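PDB 4XGO: anopheles Plasmodium-responsive Leucine-rich repeat protein 1B from Anopheles gambiae, which probably takes part in mosquito immune defence against Plasmodium, here represented by its leucine-rich repeat domain, a curved solenoid that probably binds partner proteins. Local coordinates for residues 30-36 with 53-59; 104-110 with 128-134; 90-95 with 114-120. One frame throughout, in Å; residues are numbered along the deposited sequence.

Contact 1 of 3, residues 30-36 with 53-59; sequences LNGLQIE and YMRFNVI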
loop_
_atom_site.group_PDB
_atom_site.type_symbol
_atom_site.label_atom_id
_atom_site.label_comp_id
_atom_site.label_asym_id
_atom_site.label_seq_id
_atom_site.Cartn_x
_atom_site.Cartn_y
_atom_site.Cartn_z
ATOM N N LEU A 30 5.943 2.845 -20.134
ATOM C CA LEU A 30 6.547 3.875 -19.327
ATOM C C LEU A 30 6.209 3.662 -17.865
ATOM O O LEU A 30 6.309 4.584 -17.044
ATOM C CB LEU A 30 6.061 5.247 -19.778
ATOM C CG LEU A 30 6.321 5.614 -21.229
ATOM C CD1 LEU A 30 5.747 7.006 -21.527
ATOM C CD2 LEU A 30 7.802 5.535 -21.558
ATOM N N ASN A 31 5.827 2.441 -17.507
ATOM C CA ASN A 31 5.517 2.170 -16.101
ATOM C C ASN A 31 6.759 2.341 -15.235
ATOM O O ASN A 31 7.853 1.915 -15.631
ATOM C CB ASN A 31 5.075 0.726 -15.916
ATOM C CG ASN A 31 3.730 0.428 -16.543
ATOM O OD1 ASN A 31 2.968 1.323 -16.921
ATOM N ND2 ASN A 31 3.443 -0.855 -16.672
ATOM N N GLY A 32 6.583 2.890 -14.043
ATOM C CA GLY A 32 7.603 2.835 -13.005
ATOM C C GLY A 32 8.856 3.653 -13.301
ATOM O O GLY A 32 9.936 3.313 -12.818
ATOM N N LEU A 33 8.712 4.727 -14.090
ATOM C CA LEU A 33 9.882 5.551 -14.478
ATOM C C LEU A 33 9.971 6.886 -13.728
ATOM O O LEU A 33 10.756 7.752 -14.118
ATOM C CB LEU A 33 9.920 5.766 -15.987
ATOM C CG LEU A 33 9.992 4.511 -16.854
ATOM C CD1 LEU A 33 9.971 4.836 -18.338
ATOM C CD2 LEU A 33 11.221 3.652 -16.509
ATOM N N GLN A 34 9.246 7.000 -12.622
ATOM C CA GLN A 34 9.184 8.220 -11.785
ATOM C C GLN A 34 8.830 9.452 -12.622
ATOM O O GLN A 34 9.390 10.528 -12.421
ATOM C CB GLN A 34 10.505 8.469 -11.019
ATOM C CG GLN A 34 11.010 7.317 -10.148
ATOM C CD GLN A 34 10.150 7.015 -8.932
ATOM O OE1 GLN A 34 10.062 5.849 -8.498
ATOM N NE2 GLN A 34 9.514 8.048 -8.360
ATOM N N ILE A 35 7.910 9.285 -13.564
ATOM C CA ILE A 35 7.449 10.391 -14.396
ATOM C C ILE A 35 6.574 11.300 -13.572
ATOM O O ILE A 35 5.614 10.850 -12.936
ATOM C CB ILE A 35 6.672 9.910 -15.631
ATOM C CG1 ILE A 35 7.615 9.114 -16.539
ATOM C CG2 ILE A 35 6.053 11.083 -16.398
ATOM C CD1 ILE A 35 6.921 8.379 -17.655
ATOM N N GLU A 36 6.914 12.583 -13.558
ATOM C CA GLU A 36 6.120 13.562 -12.827
ATOM C C GLU A 36 5.403 14.500 -13.796
ATOM O O GLU A 36 4.199 14.462 -13.889
ATOM C CB GLU A 36 6.967 14.332 -11.822
ATOM C CG GLU A 36 6.132 15.142 -10.841
ATOM C CD GLU A 36 6.970 16.002 -9.911
ATOM O OE1 GLU A 36 8.224 15.961 -9.985
ATOM O OE2 GLU A 36 6.362 16.741 -9.108
ATOM N N TYR A 53 1.244 2.428 -21.384
ATOM C CA TYR A 53 1.310 2.072 -19.972
ATOM C C TYR A 53 2.122 3.108 -19.217
ATOM O O TYR A 53 3.311 3.295 -19.509
ATOM C CB TYR A 53 1.935 0.692 -19.787
ATOM C CG TYR A 53 1.375 -0.433 -20.620
ATOM C CD1 TYR A 53 0.042 -0.469 -20.987
ATOM C CD2 TYR A 53 2.195 -1.509 -20.992
ATOM C CE1 TYR A 53 -0.481 -1.522 -21.704
ATOM C CE2 TYR A 53 1.684 -2.585 -21.704
ATOM C CZ TYR A 53 0.362 -2.589 -22.069
ATOM O OH TYR A 53 -0.160 -3.656 -22.772
ATOM N N MET A 54 1.471 3.817 -18.281
ATOM C CA MET A 54 2.147 4.816 -17.431
ATOM C C MET A 54 1.812 4.615 -15.944
ATOM O O MET A 54 1.725 5.568 -15.151
ATOM C CB MET A 54 1.811 6.247 -17.905
ATOM C CG MET A 54 2.237 6.497 -19.331
ATOM S SD MET A 54 1.965 8.218 -19.837
ATOM C CE MET A 54 0.280 8.141 -20.352
ATOM N N ARG A 55 1.685 3.348 -15.569
ATOM C CA ARG A 55 1.366 2.954 -14.196
ATOM C C ARG A 55 2.590 3.166 -13.280
ATOM O O ARG A 55 3.727 3.146 -13.745
ATOM C CB ARG A 55 1.028 1.453 -14.137
ATOM C CG ARG A 55 -0.001 0.909 -15.124
ATOM C CD ARG A 55 -0.069 -0.627 -15.026
ATOM N NE ARG A 55 -0.911 -1.005 -13.890
ATOM C CZ ARG A 55 -0.793 -2.089 -13.129
ATOM N NH1 ARG A 55 0.154 -2.991 -13.310
ATOM N NH2 ARG A 55 -1.645 -2.261 -12.132
ATOM N N PHE A 56 2.329 3.393 -11.991
ATOM C CA PHE A 56 3.361 3.478 -10.962
ATOM C C PHE A 56 4.357 4.599 -11.230
ATOM O O PHE A 56 5.574 4.411 -11.134
ATOM C CB PHE A 56 4.102 2.140 -10.799
ATOM C CG PHE A 56 3.197 0.971 -10.534
ATOM C CD1 PHE A 56 2.705 0.746 -9.275
ATOM C CD2 PHE A 56 2.901 0.068 -11.541
ATOM C CE1 PHE A 56 1.905 -0.359 -9.016
ATOM C CE2 PHE A 56 2.092 -1.027 -11.298
ATOM C CZ PHE A 56 1.588 -1.233 -10.042
ATOM N N ASN A 57 3.830 5.765 -11.570
ATOM C CA ASN A 57 4.647 6.956 -11.699
ATOM C C ASN A 57 4.196 7.953 -10.641
ATOM O O ASN A 57 3.570 7.574 -9.644
ATOM C CB ASN A 57 4.537 7.494 -13.133
ATOM C CG ASN A 57 5.360 6.690 -14.125
ATOM O OD1 ASN A 57 6.602 6.652 -14.048
ATOM N ND2 ASN A 57 4.688 6.055 -15.063
ATOM N N VAL A 58 4.501 9.231 -10.829
ATOM C CA VAL A 58 4.069 10.242 -9.864
ATOM C C VAL A 58 3.394 11.397 -10.598
ATOM O O VAL A 58 3.599 12.566 -10.274
ATOM C CB VAL A 58 5.240 10.718 -8.962
ATOM C CG1 VAL A 58 5.576 9.638 -7.935
ATOM C CG2 VAL A 58 6.462 11.069 -9.780
ATOM N N ILE A 59 2.553 11.046 -11.562
ATOM C CA ILE A 59 1.932 12.016 -12.440
ATOM C C ILE A 59 0.833 12.747 -11.668
ATOM O O ILE A 59 -0.057 12.123 -11.090
ATOM C CB ILE A 59 1.356 11.356 -13.708
ATOM C CG1 ILE A 59 2.474 10.719 -14.553
ATOM C CG2 ILE A 59 0.578 12.373 -14.533
ATOM C CD1 ILE A 59 1.980 9.645 -15.508
HETATM O O HOH W 1 7.921 5.402 -10.592
#
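Asn57 points its amide into the turn from Leu30 to Leu33, and both ends of the amide are engaged. Its CG stands beside the backbone N (chi1 -77°), which places OD1 between two N-H groups that reach it from opposite faces of the amide plane: Leu33 N lies 2.9 Å and Ile35 N 3.0 Å from Asn57 OD1. At the other end, Asn57 ND2 donates to Leu30 O at 3.0 Å in a nearly straight bond (173°) and to Met54 O; both acceptors lie close to the amide plane. Asn31 reaches the other way with one bond: its OD1 accepts from Arg55 N at 2.8 Å, and its amide lies against Arg55 CB and CG, while the guanidinium leads away to Asp79 and to Gly32 O of the second subunit. Leu30 packs beside Met54 and, farther along the segments, Ile35 CG2 lies 4.0 Å from Ile59 CG1. Water 1 links Gln34 N to Phe56 O. Asn57, just after a short strand, is the consensus asparagine of a leucine-rich repeat, part of the asparagine ladder between coils. Its four bonds satisfy four backbone groups, fixing the amide's rotation and the turn's shape.

Contact 2 of 3, residues 104-110 with 128-134; sequences NNNLERI and SNRLTHV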
loop_
_atom_site.group_PDB
_atom_site.type_symbol
_atom_site.label_atom_id
_atom_site.label_comp_id
_atom_site.label_asym_id
_atom_site.label_seq_id
_atom_site.Cartn_x
_atom_site.Cartn_y
_atom_site.Cartn_z
ATOM N N ASN A 104 -6.208 3.685 -8.010
ATOM C CA ASN A 104 -5.174 4.150 -7.094
ATOM C C ASN A 104 -4.586 5.503 -7.485
ATOM O O ASN A 104 -3.376 5.709 -7.449
ATOM C CB ASN A 104 -4.084 3.074 -6.955
ATOM C CG ASN A 104 -4.604 1.795 -6.325
ATOM O OD1 ASN A 104 -5.090 0.883 -7.007
ATOM N ND2 ASN A 104 -4.575 1.748 -5.013
ATOM N N ASN A 105 -5.457 6.417 -7.900
ATOM C CA ASN A 105 -5.126 7.834 -7.959
ATOM C C ASN A 105 -5.918 8.563 -6.851
ATOM O O ASN A 105 -6.323 7.936 -5.868
ATOM C CB ASN A 105 -5.426 8.402 -9.355
ATOM C CG ASN A 105 -4.342 8.060 -10.376
ATOM O OD1 ASN A 105 -3.505 8.888 -10.695
ATOM N ND2 ASN A 105 -4.343 6.831 -10.861
ATOM N N ASN A 106 -6.086 9.870 -6.992
ATOM C CA ASN A 106 -6.842 10.663 -6.031
ATOM C C ASN A 106 -8.023 11.330 -6.701
ATOM O O ASN A 106 -8.417 12.449 -6.317
ATOM C CB ASN A 106 -5.936 11.730 -5.399
ATOM C CG ASN A 106 -4.752 11.136 -4.662
ATOM O OD1 ASN A 106 -3.623 11.622 -4.785
ATOM N ND2 ASN A 106 -4.995 10.102 -3.890
ATOM N N LEU A 107 -8.641 10.650 -7.663
ATOM C CA LEU A 107 -9.692 11.290 -8.451
ATOM C C LEU A 107 -10.929 11.557 -7.614
ATOM O O LEU A 107 -11.375 10.679 -6.863
ATOM C CB LEU A 107 -10.074 10.432 -9.631
ATOM C CG LEU A 107 -9.006 10.239 -10.697
ATOM C CD1 LEU A 107 -9.561 9.157 -11.603
ATOM C CD2 LEU A 107 -8.712 11.524 -11.444
ATOM N N GLU A 108 -11.437 12.784 -7.715
ATOM C CA GLU A 108 -12.619 13.226 -6.945
ATOM C C GLU A 108 -13.883 13.106 -7.785
ATOM O O GLU A 108 -14.940 12.746 -7.278
ATOM C CB GLU A 108 -12.416 14.663 -6.468
ATOM C CG GLU A 108 -11.138 14.832 -5.660
ATOM C CD GLU A 108 -10.767 16.273 -5.391
ATOM O OE1 GLU A 108 -11.610 17.184 -5.603
ATOM O OE2 GLU A 108 -9.617 16.494 -4.948
ATOM N N ARG A 109 -13.786 13.430 -9.071
ATOM C CA ARG A 109 -14.935 13.378 -9.967
ATOM C C ARG A 109 -14.523 12.957 -11.364
ATOM O O ARG A 109 -13.414 13.231 -11.780
ATOM C CB ARG A 109 -15.593 14.757 -10.065
ATOM C CG ARG A 109 -16.272 15.260 -8.805
ATOM C CD ARG A 109 -16.736 16.707 -8.999
ATOM N NE ARG A 109 -17.599 16.830 -10.176
ATOM C CZ ARG A 109 -18.918 16.654 -10.197
ATOM N NH1 ARG A 109 -19.605 16.382 -9.105
ATOM N NH2 ARG A 109 -19.570 16.795 -11.343
ATOM N N ILE A 110 -15.439 12.296 -12.063
ATOM C CA ILE A 110 -15.381 12.122 -13.512
ATOM C C ILE A 110 -16.533 12.908 -14.086
ATOM O O ILE A 110 -17.693 12.555 -13.849
ATOM C CB ILE A 110 -15.611 10.657 -13.933
ATOM C CG1 ILE A 110 -14.568 9.730 -13.312
ATOM C CG2 ILE A 110 -15.635 10.531 -15.454
ATOM C CD1 ILE A 110 -13.148 9.990 -13.723
ATOM N N SER A 128 -10.242 2.590 -5.922
ATOM C CA SER A 128 -9.279 3.187 -5.000
ATOM C C SER A 128 -8.889 4.604 -5.414
ATOM O O SER A 128 -7.715 4.946 -5.507
ATOM C CB SER A 128 -8.044 2.298 -4.801
ATOM O OG SER A 128 -8.395 1.032 -4.258
ATOM N N ASN A 129 -9.899 5.413 -5.666
ATOM C CA ASN A 129 -9.746 6.852 -5.770
ATOM C C ASN A 129 -10.557 7.509 -4.633
ATOM O O ASN A 129 -10.711 6.901 -3.569
ATOM C CB ASN A 129 -10.203 7.288 -7.150
ATOM C CG ASN A 129 -9.157 7.012 -8.209
ATOM O OD1 ASN A 129 -8.195 7.753 -8.331
ATOM N ND2 ASN A 129 -9.369 5.987 -8.998
ATOM N N ARG A 130 -11.048 8.731 -4.848
ATOM C CA ARG A 130 -11.942 9.397 -3.887
ATOM C C ARG A 130 -13.214 9.865 -4.573
ATOM O O ARG A 130 -13.713 10.971 -4.298
ATOM C CB ARG A 130 -11.264 10.617 -3.272
ATOM C CG ARG A 130 -9.930 10.383 -2.604
ATOM C CD ARG A 130 -9.327 11.718 -2.168
ATOM N NE ARG A 130 -8.912 12.561 -3.292
ATOM C CZ ARG A 130 -8.302 13.742 -3.182
ATOM N NH1 ARG A 130 -8.057 14.255 -1.972
ATOM N NH2 ARG A 130 -7.937 14.424 -4.281
ATOM N N LEU A 131 -13.729 9.046 -5.486
ATOM C CA LEU A 131 -14.786 9.473 -6.388
ATOM C C LEU A 131 -16.102 9.690 -5.669
ATOM O O LEU A 131 -16.576 8.799 -4.976
ATOM C CB LEU A 131 -14.987 8.465 -7.503
ATOM C CG LEU A 131 -13.853 8.470 -8.536
ATOM C CD1 LEU A 131 -14.036 7.266 -9.440
ATOM C CD2 LEU A 131 -13.871 9.769 -9.334
ATOM N N THR A 132 -16.685 10.873 -5.859
ATOM C CA THR A 132 -18.045 11.134 -5.390
ATOM C C THR A 132 -19.045 11.232 -6.534
ATOM O O THR A 132 -20.256 11.292 -6.306
ATOM C CB THR A 132 -18.088 12.450 -4.611
ATOM O OG1 THR A 132 -17.576 13.499 -5.439
ATOM C CG2 THR A 132 -17.265 12.328 -3.333
ATOM N N HIS A 133 -18.547 11.299 -7.764
ATOM C CA HIS A 133 -19.396 11.363 -8.918
ATOM C C HIS A 133 -18.745 10.667 -10.104
ATOM O O HIS A 133 -17.622 10.995 -10.470
ATOM C CB HIS A 133 -19.647 12.823 -9.309
ATOM C CG HIS A 133 -20.507 12.971 -10.520
ATOM N ND1 HIS A 133 -21.886 12.906 -10.461
ATOM C CD2 HIS A 133 -20.193 13.122 -11.827
ATOM C CE1 HIS A 133 -22.382 13.058 -11.678
ATOM N NE2 HIS A 133 -21.376 13.180 -12.524
ATOM N N VAL A 134 -19.472 9.718 -10.682
ATOM C CA VAL A 134 -19.186 9.185 -11.994
ATOM C C VAL A 134 -20.479 8.595 -12.558
ATOM O O VAL A 134 -21.042 7.664 -11.974
ATOM C CB VAL A 134 -18.036 8.154 -12.011
ATOM C CG1 VAL A 134 -18.273 7.013 -11.034
ATOM C CG2 VAL A 134 -17.830 7.645 -13.432
HETATM O O HOH W 2 -7.524 -0.531 -6.211
HETATM O O HOH W 3 -19.171 15.479 -6.351
#
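The backbones of 104-110 and 128-134 run side by side in the same direction, with Asn104 nearest Ser128 and Ile110 nearest Val134, tied by three backbone bonds: Arg130 N to Leu107 O, Thr132 N to Glu108 O, and Ile110 N to His133 O. Across this pairing Arg130 reaches to the neighbouring coil, its chain bent at chi3 (-69°). It grips Asn106 O side-on: NH2 to Asn106 O is 2.9 Å, on a lone pair in the carbonyl plane, while NE reaches the same oxygen at 3.1 Å from above that plane. Arg130 NH2 also meets Glu108 OE2 at 2.7 Å, a salt bridge in which carboxylate and guanidinium planes stand 76° apart; NH2 thus serves both a carbonyl and a carboxylate, with Asn106 O in the guanidinium plane. Further on, the Arg109 guanidinium lies flat on the His133 ring, centres 4.5 Å apart and planes at 6°. Both groups are positioned by acids just beyond the segment: Arg109 NH2 pairs with Glu111, and His133 NE2 bonds to Asp112. Water 3 joins Arg109 NH1 to Thr132 OG1; at the other end, water 2 joins Asn104 OD1 to Ser128 OG, beside the attached glycan. On the buried side, Leu131 CD2 packs 3.9 Å from Leu107 CB and 4.0 Å from Ile110 CG1, while Ile110 CB meets Val134 CG2 at 3.8 Å. The buried N-H of His133 finds no partner. Asn129 sends ND2 to Leu126 O and Met102 O, and Leu107 N points to Asn129 OD1 at 3.0 Å, though OD1 crowds a neighbour and its place is less certain. Consensus asparagines Asn105 and Asn129, followed two residues later by inward-facing Leu107 and Leu131, are the signature of adjacent coils in a leucine-rich repeat solenoid.

Contact 3 of 3, residues 90-95 with 114-120; sequences IFHNTP and TFQATTA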
loop_
_atom_site.group_PDB
_atom_site.type_symbol
_atom_site.label_atom_id
_atom_site.label_comp_id
_atom_site.label_asym_id
_atom_site.label_seq_id
_atom_site.Cartn_x
_atom_site.Cartn_y
_atom_site.Cartn_z
ATOM N N ILE A 90 -9.870 15.421 -22.463
ATOM C CA ILE A 90 -8.754 14.481 -22.340
ATOM C C ILE A 90 -8.866 13.296 -23.321
ATOM O O ILE A 90 -7.855 12.887 -23.908
ATOM C CB ILE A 90 -8.577 14.002 -20.876
ATOM C CG1 ILE A 90 -7.276 13.203 -20.706
ATOM C CG2 ILE A 90 -9.780 13.200 -20.416
ATOM C CD1 ILE A 90 -6.019 14.029 -20.919
ATOM N N PHE A 91 -10.077 12.765 -23.513
ATOM C CA PHE A 91 -10.295 11.639 -24.438
ATOM C C PHE A 91 -11.073 12.005 -25.704
ATOM O O PHE A 91 -11.631 11.136 -26.384
ATOM C CB PHE A 91 -10.982 10.471 -23.716
ATOM C CG PHE A 91 -10.238 9.990 -22.504
ATOM C CD1 PHE A 91 -8.870 9.732 -22.562
ATOM C CD2 PHE A 91 -10.895 9.793 -21.300
ATOM C CE1 PHE A 91 -8.172 9.300 -21.443
ATOM C CE2 PHE A 91 -10.203 9.363 -20.175
ATOM C CZ PHE A 91 -8.840 9.111 -20.250
ATOM N N HIS A 92 -11.090 13.286 -26.057
ATOM C CA HIS A 92 -11.872 13.711 -27.210
ATOM C C HIS A 92 -11.352 13.122 -28.534
ATOM O O HIS A 92 -12.128 12.912 -29.482
ATOM C CB HIS A 92 -11.873 15.234 -27.300
ATOM C CG HIS A 92 -12.565 15.759 -28.518
ATOM N ND1 HIS A 92 -13.931 15.673 -28.689
ATOM C CD2 HIS A 92 -12.079 16.364 -29.629
ATOM C CE1 HIS A 92 -14.258 16.222 -29.848
ATOM N NE2 HIS A 92 -13.153 16.643 -30.438
ATOM N N ASN A 93 -10.045 12.890 -28.604
ATOM C CA ASN A 93 -9.414 12.440 -29.822
ATOM C C ASN A 93 -8.901 11.005 -29.710
ATOM O O ASN A 93 -8.017 10.602 -30.481
ATOM C CB ASN A 93 -8.276 13.390 -30.186
ATOM C CG ASN A 93 -8.763 14.801 -30.462
ATOM O OD1 ASN A 93 -8.529 15.716 -29.669
ATOM N ND2 ASN A 93 -9.498 14.974 -31.561
ATOM N N THR A 94 -9.462 10.236 -28.765
ATOM C CA THR A 94 -9.108 8.827 -28.605
ATOM C C THR A 94 -10.329 7.902 -28.736
ATOM O O THR A 94 -10.692 7.178 -27.780
ATOM C CB THR A 94 -8.374 8.587 -27.276
ATOM O OG1 THR A 94 -9.200 8.979 -26.169
ATOM C CG2 THR A 94 -7.074 9.378 -27.239
ATOM N N PRO A 95 -10.939 7.858 -29.936
ATOM C CA PRO A 95 -12.205 7.130 -30.103
ATOM C C PRO A 95 -12.096 5.614 -30.098
ATOM O O PRO A 95 -13.127 4.935 -29.989
ATOM C CB PRO A 95 -12.719 7.630 -31.464
ATOM C CG PRO A 95 -11.486 7.990 -32.196
ATOM C CD PRO A 95 -10.560 8.569 -31.170
ATOM N N THR A 114 -16.625 13.184 -20.150
ATOM C CA THR A 114 -15.290 12.588 -20.207
ATOM C C THR A 114 -15.222 11.493 -21.278
ATOM O O THR A 114 -14.259 11.434 -22.063
ATOM C CB THR A 114 -14.890 12.022 -18.824
ATOM O OG1 THR A 114 -14.881 13.088 -17.868
ATOM C CG2 THR A 114 -13.511 11.399 -18.859
ATOM N N PHE A 115 -16.258 10.658 -21.339
ATOM C CA PHE A 115 -16.262 9.485 -22.218
ATOM C C PHE A 115 -17.212 9.599 -23.416
ATOM O O PHE A 115 -17.650 8.585 -23.971
ATOM C CB PHE A 115 -16.555 8.235 -21.368
ATOM C CG PHE A 115 -15.511 7.968 -20.320
ATOM C CD1 PHE A 115 -14.224 7.577 -20.683
ATOM C CD2 PHE A 115 -15.801 8.101 -18.966
ATOM C CE1 PHE A 115 -13.256 7.334 -19.729
ATOM C CE2 PHE A 115 -14.831 7.862 -18.010
ATOM C CZ PHE A 115 -13.559 7.479 -18.389
ATOM N N GLN A 116 -17.505 10.829 -23.842
ATOM C CA GLN A 116 -18.409 11.055 -24.982
ATOM C C GLN A 116 -17.909 10.436 -26.283
ATOM O O GLN A 116 -18.693 9.830 -27.010
ATOM C CB GLN A 116 -18.667 12.554 -25.214
ATOM C CG GLN A 116 -19.349 12.837 -26.551
ATOM C CD GLN A 116 -19.910 14.242 -26.663
ATOM O OE1 GLN A 116 -19.254 15.220 -26.284
ATOM N NE2 GLN A 116 -21.121 14.354 -27.208
ATOM N N ALA A 117 -16.615 10.577 -26.562
ATOM C CA ALA A 117 -16.045 10.138 -27.835
ATOM C C ALA A 117 -15.611 8.684 -27.786
ATOM O O ALA A 117 -15.437 8.051 -28.834
ATOM C CB ALA A 117 -14.868 11.021 -28.214
ATOM N N THR A 118 -15.445 8.150 -26.573
ATOM C CA THR A 118 -14.965 6.785 -26.408
ATOM C C THR A 118 -16.109 5.789 -26.442
ATOM O O THR A 118 -16.387 5.091 -25.448
ATOM C CB THR A 118 -14.140 6.626 -25.122
ATOM O OG1 THR A 118 -14.956 6.879 -23.965
ATOM C CG2 THR A 118 -12.957 7.581 -25.146
ATOM N N THR A 119 -16.720 5.666 -27.617
ATOM C CA THR A 119 -17.925 4.857 -27.787
ATOM C C THR A 119 -17.653 3.352 -27.910
ATOM O O THR A 119 -18.588 2.562 -28.124
ATOM C CB THR A 119 -18.775 5.372 -28.981
ATOM O OG1 THR A 119 -17.990 5.392 -30.169
ATOM C CG2 THR A 119 -19.292 6.767 -28.685
ATOM N N ALA A 120 -16.388 2.953 -27.786
ATOM C CA ALA A 120 -16.017 1.543 -27.749
ATOM C C ALA A 120 -15.432 1.151 -26.405
ATOM O O ALA A 120 -14.878 0.053 -26.282
ATOM C CB ALA A 120 -14.996 1.228 -28.829
HETATM O O HOH W 4 -12.724 13.530 -22.566
HETATM O O HOH W 5 -14.454 11.407 -24.875
#
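Phe91 meets the next coil through CB and one edge of its ring, CD2 and CE2. Its CB sits 3.8 Å from Thr118 CG2 and also touches Thr114 O, which lies at the ring's edge, near its plane. Beyond CB, the CD2 side of the ring faces the partner segment: Phe91 CD2 is 3.9 Å from Thr114 CG2 and 3.8 Å from Phe115 CE1. At the next carbon, Phe91 CE2 comes to 3.7 Å from Phe115 CE1. The two rings point the same way with planes 18° apart, yet their centroids are 5.7 Å apart, so they are slid past each other and barely overlap. Thr114 CG2 covers the centre of one Phe115 face, and Ile90 CG2 lies over one face of Phe91 toward its rim; both rings also reach Met100 of strand 99-101. No direct hydrogen bond crosses the contact. Instead, two waters bridge the backbones: water 4 joins Phe91 N to Thr114 O, and water 5 joins Thr114 O to Ala117 N, with a weak bond to Phe91 O. Thr118 turns OG1 between its backbone N and carbonyl carbon (chi1 63°), where it bonds Phe115 O and leaves CG2 to touch Thr94 O at 3.5 Å. The 24-residue spacing of Phe67, Phe91 and Phe115 is consistent with the phenylalanine spine of many extracellular leucine-rich repeat proteins, stacked inside the turns preceding the strands.

Overall arrangement
Following the chain from its N terminus, contact 1 closes first: the 16 residues between its segments return the chain one coil later, and it is complete before the others begin. Contacts 2 and 3 then interleave. Residues 90-95 open contact 3, 104-110 open contact 2, 114-120 close contact 3 and 128-134 close contact 2, so the two cross. They also touch, Ile110 CG2 of contact 2 lying 3.8 Å from Phe115 CE2 of contact 3. Contacts 1 and 2 join successive coils just after their parallel strands, with centres about 19 Å apart, and contact 1 also borders the second subunit; contact 3 joins the loops that lead into the next strands.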